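Local coordinates for Dye type peroxidase A (PDB 6GZW), which binds haem as a dye-decolourising peroxidase and probably uses peroxide to oxidise dyes and other reducing substrates, at residues Met26-Leu32 with Gln158-Arg164; Arg224-Met228 with Ser305-Gly309. Residues are numbered along the deposited sequence.

Contact 1: Met26-Leu32 with Gln158-Arg164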
ATOM      1  N   MET A  26      -1.186 -10.877  11.756  0.50 14.53           N
ATOM      2  CA  MET A  26      -1.106 -10.205  10.478  0.50 14.62           C
ATOM      3  C   MET A  26      -1.222  -8.696  10.602  0.50 13.63           C
ATOM      4  O   MET A  26      -1.993  -8.192  11.421  0.50 13.55           O
ATOM      5  CB  MET A  26      -2.232 -10.720   9.600  0.50 15.94           C
ATOM      6  CG  MET A  26      -2.075 -12.199   9.275  0.50 16.95           C
ATOM      7  SD  MET A  26      -1.164 -12.531   7.746  0.50 18.33           S
ATOM      8  CE  MET A  26       0.454 -12.012   8.082  0.50 17.80           C
ATOM      9  N   GLN A  27      -0.447  -7.988   9.783  1.00 13.06           N
ATOM     10  CA  GLN A  27      -0.464  -6.517   9.759  1.00 12.01           C
ATOM     11  C   GLN A  27      -0.944  -6.017   8.402  1.00 11.66           C
ATOM     12  O   GLN A  27      -0.731  -6.686   7.379  1.00 11.68           O
ATOM     13  CB  GLN A  27       0.953  -6.015  10.005  1.00 11.58           C
ATOM     14  CG  GLN A  27       1.508  -6.321  11.408  1.00 11.35           C
ATOM     15  CD  GLN A  27       2.970  -6.598  11.379  1.00 11.36           C
ATOM     16  OE1 GLN A  27       3.472  -7.250  10.446  1.00 11.64           O
ATOM     17  NE2 GLN A  27       3.689  -6.139  12.415  1.00 11.29           N
ATOM     18  N   ALA A  28      -1.534  -4.826   8.395  1.00 10.45           N
ATOM     19  CA  ALA A  28      -2.131  -4.253   7.188  1.00 10.94           C
ATOM     20  C   ALA A  28      -1.102  -3.819   6.138  1.00 11.05           C
ATOM     21  O   ALA A  28      -1.430  -3.775   4.963  1.00 10.29           O
ATOM     22  CB  ALA A  28      -3.008  -3.081   7.533  1.00 10.88           C
ATOM     23  N   ARG A  29       0.119  -3.498   6.560  1.00 10.85           N
ATOM     24  CA  ARG A  29       1.134  -2.960   5.674  1.00 11.17           C
ATOM     25  C   ARG A  29       2.441  -3.689   5.891  1.00 10.80           C
ATOM     26  O   ARG A  29       2.828  -3.890   7.029  1.00 10.83           O
ATOM     27  CB  ARG A  29       1.305  -1.473   5.961  1.00 11.78           C
ATOM     28  CG  ARG A  29       2.305  -0.764   5.088  1.00 12.31           C
ATOM     29  CD  ARG A  29       2.066  -1.049   3.630  1.00 13.88           C
ATOM     30  NE  ARG A  29       2.570   0.024   2.811  1.00 15.10           N
ATOM     31  CZ  ARG A  29       2.608   0.013   1.497  1.00 16.35           C
ATOM     32  NH1 ARG A  29       2.172  -1.038   0.806  1.00 15.98           N
ATOM     33  NH2 ARG A  29       3.081   1.066   0.864  1.00 15.88           N
ATOM     34  N   GLY A  30       3.088  -4.106   4.796  1.00 10.42           N
ATOM     35  CA  GLY A  30       4.384  -4.787   4.811  1.00 10.34           C
ATOM     36  C   GLY A  30       5.386  -4.180   3.839  1.00 10.48           C
ATOM     37  O   GLY A  30       5.042  -3.705   2.760  1.00  9.87           O
ATOM     38  N   HIS A  31       6.651  -4.179   4.251  1.00 10.23           N
ATOM     39  CA  HIS A  31       7.762  -3.925   3.353  1.00 10.25           C
ATOM     40  C   HIS A  31       8.804  -5.021   3.612  1.00  9.99           C
ATOM     41  O   HIS A  31       9.250  -5.176   4.757  1.00 10.21           O
ATOM     42  CB  HIS A  31       8.399  -2.562   3.613  1.00 10.19           C
ATOM     43  CG  HIS A  31       7.463  -1.390   3.517  1.00 10.11           C
ATOM     44  ND1 HIS A  31       6.923  -0.941   2.328  1.00  9.76           N
ATOM     45  CD2 HIS A  31       6.991  -0.561   4.479  1.00 10.11           C
ATOM     46  CE1 HIS A  31       6.167   0.123   2.569  1.00  9.85           C
ATOM     47  NE2 HIS A  31       6.210   0.392   3.864  1.00 10.10           N
ATOM     48  N   LEU A  32       9.171  -5.753   2.574  1.00 10.41           N
ATOM     49  CA  LEU A  32      10.267  -6.721   2.645  1.00 10.82           C
ATOM     50  C   LEU A  32      11.440  -6.113   1.900  1.00 11.52           C
ATOM     51  O   LEU A  32      11.248  -5.547   0.831  1.00 12.00           O
ATOM     52  CB  LEU A  32       9.903  -8.033   1.983  1.00 11.40           C
ATOM     53  CG  LEU A  32       8.602  -8.729   2.404  1.00 12.16           C
ATOM     54  CD1 LEU A  32       8.454 -10.105   1.766  1.00 12.80           C
ATOM     55  CD2 LEU A  32       8.480  -8.827   3.919  1.00 12.32           C
ATOM     56  N   GLN A 158      13.394  -4.726  -2.955  1.00  9.72           N
ATOM     57  CA  GLN A 158      12.418  -4.282  -1.960  1.00 10.31           C
ATOM     58  C   GLN A 158      11.031  -4.408  -2.536  1.00 10.59           C
ATOM     59  O   GLN A 158      10.802  -4.044  -3.730  1.00 10.43           O
ATOM     60  CB  GLN A 158      12.713  -2.850  -1.504  1.00 11.40           C
ATOM     61  CG  GLN A 158      11.914  -2.400  -0.269  1.00 12.16           C
ATOM     62  CD  GLN A 158      10.614  -1.724  -0.628  1.00 12.70           C
ATOM     63  OE1 GLN A 158      10.627  -0.740  -1.333  1.00 12.57           O
ATOM     64  NE2 GLN A 158       9.505  -2.208  -0.091  1.00 13.52           N
ATOM     65  N   MET A 159      10.141  -5.006  -1.736  1.00 10.08           N
ATOM     66  CA  MET A 159       8.736  -5.280  -2.133  1.00  9.84           C
ATOM     67  C   MET A 159       7.767  -4.704  -1.102  1.00 10.07           C
ATOM     68  O   MET A 159       7.973  -4.840   0.108  1.00 10.18           O
ATOM     69  CB  MET A 159       8.514  -6.799  -2.305  1.00  9.88           C
ATOM     70  CG  MET A 159       9.400  -7.391  -3.378  1.00 10.26           C
ATOM     71  SD  MET A 159       9.254  -9.177  -3.503  1.00 11.99           S
ATOM     72  CE  MET A 159      10.728  -9.472  -4.470  1.00 12.25           C
ATOM     73  N   ASN A 160       6.654  -4.136  -1.572  1.00  9.62           N
ATOM     74  CA  ASN A 160       5.583  -3.673  -0.718  1.00 10.68           C
ATOM     75  C   ASN A 160       4.442  -4.666  -0.694  1.00 10.19           C
ATOM     76  O   ASN A 160       4.116  -5.255  -1.714  1.00 10.81           O
ATOM     77  CB  ASN A 160       4.956  -2.395  -1.262  1.00 11.26           C
ATOM     78  CG  ASN A 160       5.929  -1.239  -1.344  1.00 12.95           C
ATOM     79  OD1 ASN A 160       6.897  -1.140  -0.550  1.00 13.03           O
ATOM     80  ND2 ASN A 160       5.656  -0.319  -2.307  1.00 14.24           N
ATOM     81  N   GLY A 161       3.793  -4.771   0.463  1.00  9.95           N
ATOM     82  CA  GLY A 161       2.620  -5.611   0.612  1.00 10.21           C
ATOM     83  C   GLY A 161       1.547  -4.982   1.483  1.00  9.61           C
ATOM     84  O   GLY A 161       1.749  -3.940   2.110  1.00  9.10           O
ATOM     85  N   PHE A 162       0.385  -5.618   1.473  1.00  9.32           N
ATOM     86  CA  PHE A 162      -0.744  -5.189   2.239  1.00  9.52           C
ATOM     87  C   PHE A 162      -1.633  -6.372   2.625  1.00  9.65           C
ATOM     88  O   PHE A 162      -1.605  -7.457   2.003  1.00 10.41           O
ATOM     89  CB  PHE A 162      -1.561  -4.135   1.502  1.00  9.72           C
ATOM     90  CG  PHE A 162      -2.017  -4.565   0.136  1.00  9.95           C
ATOM     91  CD1 PHE A 162      -3.170  -5.306  -0.018  1.00 10.57           C
ATOM     92  CD2 PHE A 162      -1.259  -4.254  -1.010  1.00 10.30           C
ATOM     93  CE1 PHE A 162      -3.592  -5.711  -1.262  1.00 10.28           C
ATOM     94  CE2 PHE A 162      -1.689  -4.661  -2.276  1.00 10.18           C
ATOM     95  CZ  PHE A 162      -2.851  -5.414  -2.392  1.00 10.67           C
ATOM     96  N   ASN A 163      -2.444  -6.111   3.647  1.00  9.25           N
ATOM     97  CA  ASN A 163      -3.477  -7.044   4.096  1.00  9.43           C
ATOM     98  C   ASN A 163      -4.689  -6.228   4.545  1.00  9.55           C
ATOM     99  O   ASN A 163      -4.692  -4.971   4.535  1.00  9.40           O
ATOM    100  CB  ASN A 163      -2.974  -7.905   5.272  1.00  9.59           C
ATOM    101  CG  ASN A 163      -2.009  -8.998   4.869  1.00 10.35           C
ATOM    102  OD1 ASN A 163      -2.315  -9.826   4.005  1.00 11.27           O
ATOM    103  ND2 ASN A 163      -0.827  -9.017   5.503  1.00 10.28           N
ATOM    104  N   ARG A 164      -5.728  -6.944   4.945  1.00 10.10           N
ATOM    105  CA  ARG A 164      -6.862  -6.348   5.604  1.00 10.44           C
ATOM    106  C   ARG A 164      -6.454  -5.454   6.797  1.00 10.56           C
ATOM    107  O   ARG A 164      -5.535  -5.790   7.549  1.00 11.30           O
ATOM    108  CB  ARG A 164      -7.792  -7.479   6.091  1.00 11.13           C
ATOM    109  CG  ARG A 164      -8.977  -7.006   6.899  1.00 11.72           C
ATOM    110  CD  ARG A 164      -9.842  -8.189   7.291  1.00 11.91           C
ATOM    111  NE  ARG A 164     -10.455  -8.837   6.136  1.00 12.44           N
ATOM    112  CZ  ARG A 164     -10.940 -10.072   6.124  1.00 12.19           C
ATOM    113  NH1 ARG A 164     -10.933 -10.789   7.237  1.00 13.46           N
ATOM    114  NH2 ARG A 164     -11.442 -10.581   4.998  1.00 12.42           N
TER

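Contact 2: Arg224-Met228 with Ser305-Gly309. With HEM (protoporphyrin IX containing Fe), chain C.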
ATOM      1  N   ARG A 224       8.502 -16.120  -1.079  1.00 10.53           N
ATOM      2  CA  ARG A 224       8.228 -16.306  -2.516  1.00 10.87           C
ATOM      3  C   ARG A 224       7.316 -15.213  -2.994  1.00 10.44           C
ATOM      4  O   ARG A 224       6.248 -14.994  -2.403  1.00 11.13           O
ATOM      5  CB  ARG A 224       7.562 -17.673  -2.795  1.00 11.37           C
ATOM      6  CG  ARG A 224       8.328 -18.864  -2.212  1.00 11.60           C
ATOM      7  CD  ARG A 224       9.614 -19.177  -2.955  1.00 11.91           C
ATOM      8  NE  ARG A 224       9.339 -19.879  -4.208  1.00 12.77           N
ATOM      9  CZ  ARG A 224      10.212 -20.638  -4.869  1.00 13.10           C
ATOM     10  NH1 ARG A 224      11.485 -20.753  -4.459  1.00 13.69           N
ATOM     11  NH2 ARG A 224       9.811 -21.275  -5.983  1.00 13.07           N
ATOM     12  N   ARG A 225       7.732 -14.511  -4.050  1.00 10.04           N
ATOM     13  CA  ARG A 225       6.890 -13.533  -4.704  1.00 10.21           C
ATOM     14  C   ARG A 225       6.100 -14.353  -5.727  1.00  9.86           C
ATOM     15  O   ARG A 225       6.641 -14.712  -6.764  1.00  9.14           O
ATOM     16  CB  ARG A 225       7.710 -12.434  -5.396  1.00 10.09           C
ATOM     17  CG  ARG A 225       6.851 -11.346  -6.050  1.00  9.99           C
ATOM     18  CD  ARG A 225       7.696 -10.453  -6.943  1.00 10.73           C
ATOM     19  NE  ARG A 225       6.914  -9.396  -7.586  1.00 10.95           N
ATOM     20  CZ  ARG A 225       6.509  -8.276  -6.977  1.00 11.32           C
ATOM     21  NH1 ARG A 225       6.769  -8.070  -5.692  1.00 11.29           N
ATOM     22  NH2 ARG A 225       5.816  -7.366  -7.645  1.00 11.25           N
ATOM     23  N   ILE A 226       4.816 -14.600  -5.437  1.00  9.84           N
ATOM     24  CA  ILE A 226       4.014 -15.460  -6.288  1.00  9.98           C
ATOM     25  C   ILE A 226       2.959 -14.605  -6.968  1.00  9.65           C
ATOM     26  O   ILE A 226       2.030 -14.122  -6.322  1.00  9.63           O
ATOM     27  CB  ILE A 226       3.347 -16.592  -5.486  1.00  9.97           C
ATOM     28  CG1 ILE A 226       4.378 -17.331  -4.635  1.00 10.70           C
ATOM     29  CG2 ILE A 226       2.652 -17.552  -6.434  1.00 10.30           C
ATOM     30  CD1 ILE A 226       3.773 -18.416  -3.772  1.00 10.59           C
ATOM     31  N   ARG A 227       3.107 -14.413  -8.284  1.00 10.10           N
ATOM     32  CA  ARG A 227       2.141 -13.667  -9.030  1.00 10.42           C
ATOM     33  C   ARG A 227       0.910 -14.506  -9.207  1.00 10.76           C
ATOM     34  O   ARG A 227       0.996 -15.710  -9.434  1.00 10.76           O
ATOM     35  CB  ARG A 227       2.687 -13.260 -10.404  1.00 11.04           C
ATOM     36  CG  ARG A 227       1.694 -12.452 -11.237  1.00 11.69           C
ATOM     37  CD  ARG A 227       2.387 -11.616 -12.291  1.00 12.32           C
ATOM     38  NE  ARG A 227       3.005 -12.427 -13.347  1.00 12.80           N
ATOM     39  CZ  ARG A 227       2.386 -12.839 -14.444  1.00 14.26           C
ATOM     40  NH1 ARG A 227       1.101 -12.594 -14.655  1.00 14.18           N
ATOM     41  NH2 ARG A 227       3.075 -13.523 -15.350  1.00 16.21           N
ATOM     42  N   MET A 228      -0.239 -13.902  -9.020  1.00 10.47           N
ATOM     43  CA  MET A 228      -1.478 -14.588  -9.315  1.00 10.12           C
ATOM     44  C   MET A 228      -1.895 -14.283 -10.740  1.00 10.45           C
ATOM     45  O   MET A 228      -1.980 -13.151 -11.121  1.00 10.50           O
ATOM     46  CB  MET A 228      -2.574 -14.193  -8.342  1.00 10.49           C
ATOM     47  CG  MET A 228      -2.346 -14.699  -6.927  1.00 10.65           C
ATOM     48  SD  MET A 228      -3.392 -13.830  -5.749  1.00 10.72           S
ATOM     49  CE  MET A 228      -3.307 -14.999  -4.407  1.00 11.03           C
ATOM     50  N   SER A 305      -0.317  -9.524   0.729  1.00  9.70           N
ATOM     51  CA  SER A 305      -0.706  -9.470  -0.682  1.00  9.47           C
ATOM     52  C   SER A 305       0.049  -8.291  -1.345  1.00  9.55           C
ATOM     53  O   SER A 305       0.584  -7.426  -0.645  1.00  8.73           O
ATOM     54  CB  SER A 305      -2.228  -9.323  -0.830  1.00  9.33           C
ATOM     55  OG  SER A 305      -2.885 -10.498  -0.360  1.00  9.65           O
ATOM     56  N   TYR A 306       0.208  -8.338  -2.671  1.00  8.93           N
ATOM     57  CA  TYR A 306       0.847  -7.241  -3.411  1.00  9.41           C
ATOM     58  C   TYR A 306       0.127  -6.919  -4.685  1.00  9.12           C
ATOM     59  O   TYR A 306      -0.571  -7.761  -5.291  1.00  9.29           O
ATOM     60  CB  TYR A 306       2.341  -7.505  -3.662  1.00  9.38           C
ATOM     61  CG  TYR A 306       2.678  -8.538  -4.749  1.00  9.31           C
ATOM     62  CD1 TYR A 306       2.862  -8.167  -6.079  1.00  9.83           C
ATOM     63  CD2 TYR A 306       2.833  -9.879  -4.438  1.00  9.51           C
ATOM     64  CE1 TYR A 306       3.179  -9.097  -7.071  1.00  9.55           C
ATOM     65  CE2 TYR A 306       3.160 -10.820  -5.432  1.00  9.54           C
ATOM     66  CZ  TYR A 306       3.362 -10.431  -6.724  1.00  9.33           C
ATOM     67  OH  TYR A 306       3.696 -11.362  -7.693  1.00 10.59           O
ATOM     68  N   HIS A 307       0.269  -5.670  -5.060  1.00  9.20           N
ATOM     69  CA  HIS A 307      -0.139  -5.159  -6.350  1.00  9.88           C
ATOM     70  C   HIS A 307       0.741  -3.975  -6.709  1.00 10.63           C
ATOM     71  O   HIS A 307       0.701  -2.967  -6.020  1.00 11.30           O
ATOM     72  CB  HIS A 307      -1.565  -4.719  -6.328  1.00  9.89           C
ATOM     73  CG  HIS A 307      -1.946  -4.003  -7.577  1.00  9.87           C
ATOM     74  ND1 HIS A 307      -2.009  -4.638  -8.798  1.00 10.42           N
ATOM     75  CD2 HIS A 307      -2.197  -2.691  -7.811  1.00  9.85           C
ATOM     76  CE1 HIS A 307      -2.314  -3.751  -9.726  1.00 10.21           C
ATOM     77  NE2 HIS A 307      -2.433  -2.566  -9.155  1.00 10.05           N
ATOM     78  N   ASP A 308       1.543  -4.120  -7.761  1.00 10.92           N
ATOM     79  CA  ASP A 308       2.496  -3.087  -8.160  1.00 11.93           C
ATOM     80  C   ASP A 308       2.138  -2.373  -9.448  1.00 12.83           C
ATOM     81  O   ASP A 308       2.897  -1.522  -9.929  1.00 15.79           O
ATOM     82  CB  ASP A 308       3.888  -3.680  -8.176  1.00 12.61           C
ATOM     83  CG  ASP A 308       4.420  -3.888  -6.773  1.00 13.37           C
ATOM     84  OD1 ASP A 308       4.537  -2.911  -5.995  1.00 14.87           O
ATOM     85  OD2 ASP A 308       4.774  -5.004  -6.424  1.00 13.83           O
ATOM     86  N   GLY A 309       0.949  -2.628  -9.955  1.00 12.18           N
ATOM     87  CA  GLY A 309       0.485  -1.915 -11.151  1.00 11.99           C
ATOM     88  C   GLY A 309       0.275  -2.911 -12.253  1.00 11.78           C
ATOM     89  O   GLY A 309       0.166  -4.149 -12.018  1.00 11.06           O
TER
HETATM   90  CHA HEM C 501      -3.485 -23.667   2.638  1.00 10.16           C
HETATM   91  CHB HEM C 501      -3.889 -20.487  -0.990  1.00 10.00           C
HETATM   92  CHC HEM C 501       0.837 -21.078  -1.946  1.00 10.15           C
HETATM   93  CHD HEM C 501       1.220 -24.234   1.665  1.00 10.57           C
HETATM   94  C1A HEM C 501      -4.002 -22.764   1.745  1.00 10.27           C
HETATM   95  C2A HEM C 501      -5.377 -22.394   1.676  1.00 10.63           C
HETATM   96  C3A HEM C 501      -5.476 -21.506   0.654  1.00 10.79           C
HETATM   97  C4A HEM C 501      -4.171 -21.332   0.087  1.00 10.25           C
HETATM   98  CMA HEM C 501      -6.710 -20.778   0.178  1.00 11.03           C
HETATM   99  CAA HEM C 501      -6.517 -22.897   2.552  1.00 11.27           C
HETATM  100  CBA HEM C 501      -6.811 -22.115   3.823  1.00 11.81           C
HETATM  101  CGA HEM C 501      -5.714 -22.261   4.823  1.00 12.79           C
HETATM  102  O1A HEM C 501      -5.632 -23.249   5.601  1.00 12.80           O
HETATM  103  O2A HEM C 501      -4.812 -21.376   4.887  1.00 12.77           O
HETATM  104  C1B HEM C 501      -2.608 -20.354  -1.556  1.00 10.07           C
HETATM  105  C2B HEM C 501      -2.289 -19.453  -2.614  1.00  9.79           C
HETATM  106  C3B HEM C 501      -0.971 -19.596  -2.914  1.00  9.85           C
HETATM  107  C4B HEM C 501      -0.464 -20.636  -1.967  1.00 10.15           C
HETATM  108  CMB HEM C 501      -3.260 -18.546  -3.307  1.00  9.86           C
HETATM  109  CAB HEM C 501      -0.127 -18.842  -3.865  1.00  9.86           C
HETATM  110  CBB HEM C 501      -0.376 -17.606  -4.262  1.00  9.80           C
HETATM  111  C1C HEM C 501       1.356 -22.022  -1.088  1.00 10.56           C
HETATM  112  C2C HEM C 501       2.705 -22.460  -1.091  1.00 10.98           C
HETATM  113  C3C HEM C 501       2.810 -23.381  -0.063  1.00 11.29           C
HETATM  114  C4C HEM C 501       1.521 -23.459   0.576  1.00 10.58           C
HETATM  115  CMC HEM C 501       3.801 -22.056  -2.028  1.00 11.26           C
HETATM  116  CAC HEM C 501       3.965 -24.210   0.359  1.00 10.81           C
HETATM  117  CBC HEM C 501       5.026 -24.570  -0.378  1.00 11.13           C
HETATM  118  C1D HEM C 501      -0.060 -24.249   2.234  1.00 10.03           C
HETATM  119  C2D HEM C 501      -0.310 -25.049   3.447  1.00 10.20           C
HETATM  120  C3D HEM C 501      -1.620 -24.902   3.727  1.00 10.17           C
HETATM  121  C4D HEM C 501      -2.149 -24.000   2.663  1.00 10.06           C
HETATM  122  CMD HEM C 501       0.710 -25.850   4.251  1.00  9.84           C
HETATM  123  CAD HEM C 501      -2.358 -25.545   4.890  1.00 10.17           C
HETATM  124  CBD HEM C 501      -2.804 -26.976   4.575  1.00 10.24           C
HETATM  125  CGD HEM C 501      -3.462 -27.596   5.768  1.00 10.87           C
HETATM  126  O1D HEM C 501      -4.719 -27.563   5.896  1.00 11.87           O
HETATM  127  O2D HEM C 501      -2.746 -28.121   6.645  1.00 10.60           O
HETATM  128  NA  HEM C 501      -3.287 -22.186   0.707  1.00 10.72           N
HETATM  129  NB  HEM C 501      -1.506 -21.042  -1.234  1.00 10.02           N
HETATM  130  NC  HEM C 501       0.644 -22.666  -0.131  1.00 10.65           N
HETATM  131  ND  HEM C 501      -1.192 -23.715   1.742  1.00 10.32           N
HETATM  132 FE   HEM C 501      -1.355 -22.449   0.288  1.00 10.78          FE
HETATM  133  O   HOH W   1       5.179 -10.411  -9.786  1.00 12.27           O
HETATM  134  O   HOH W   2       5.618  -5.987  -4.078  1.00 14.39           O
HETATM  135  O   HOH W   3      -0.850 -20.949   1.484  1.00 14.68           O

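Contact 1: Met26-Leu32 with Gln158-Arg164
R29 reaches along the neighbouring strand, its NH1 lying 3.7 Å from N160 CB and donating a hydrogen bond to G161 O, 3.2 Å from NH1. G161 O also accepts from G30 N at 3.0 Å, so one acceptor serves a backbone and a side-chain donor. G161 N returns a bond to G30 O (2.8 Å), and L32 with M159 forms the next hydrogen-bonded pair. Between them H31 faces N160, a non-hydrogen-bonded pair joined through side chains instead: N160 OD1 accepts from H31 ND1 and Q158 NE2, each at 2.9 Å, while N160 ND2 reaches H307 O of the second subunit. The axes of strand segments 29-32 and 158-162 run at 160°, an antiparallel pairing in the N-terminal half of the ferredoxin-like Dyp fold, with helix 135-149 covering H31. Beyond the regular strands, N163 continues the pairing: its N donates to A28 O (2.9 Å) and its ND2 to Q27 O (3.0 Å), ND2 also reaching P303 O. M26 CE approaches N163 ND2 at 4.2 Å.

Contact 2: Arg224-Met228 with Ser305-Gly309
In the C-terminal half of the ferredoxin-like Dyp fold, strands 219-228 and 300-310 are separated in the sheet by strand 316-326; the axes of the two segments approach to 8.7 Å and run at 67° to each other. Side chains must therefore bridge the gap. Buried R225 does so in an extended conformation, and its guanidinium is well supplied with acceptors. NH2 makes a salt bridge to D308 OD2 (2.9 Å) and another to D317; NH1 gives a hydrogen bond to a water 2.9 Å away, which in turn donates to D308 OD2 at 2.7 Å; NE is satisfied by a second water at 3.0 Å. That second water also hydrogen-bonds Y306 OH (2.7 Å), so the phenol is tied to the arginine lying over its ring. The stacking is cation-pi, with R225 CZ 3.9 Å from the Y306 ring centroid. R227 NE, by contrast, pairs with E353. On the haem side of strand 219-228, I226 CG2 and M228 CE each touch the porphyrin, at 3.7 Å from HEM CBB and HEM CMB respectively.

In the fold
A single sheet can carry two related halves of a chain, and here the contacts sample one half each. Contact 1 comes first in sequence, in the N-terminal Dyp-type half, and is complete before contact 2 begins in the C-terminal half. Strands 153-162 and 300-310 are the outermost in the strand order, yet the sheet curves so strongly that they meet: the contact centres are about 11 Å apart, and F162 O lies 2.7 Å from S305 N, a probable hydrogen bond. M159 SD also packs 3.5 Å from R225 NH1. Both contacts reach the second subunit, with Q158 and H307 hydrogen-bonded across the interface, while contact 2 also lines the haem pocket.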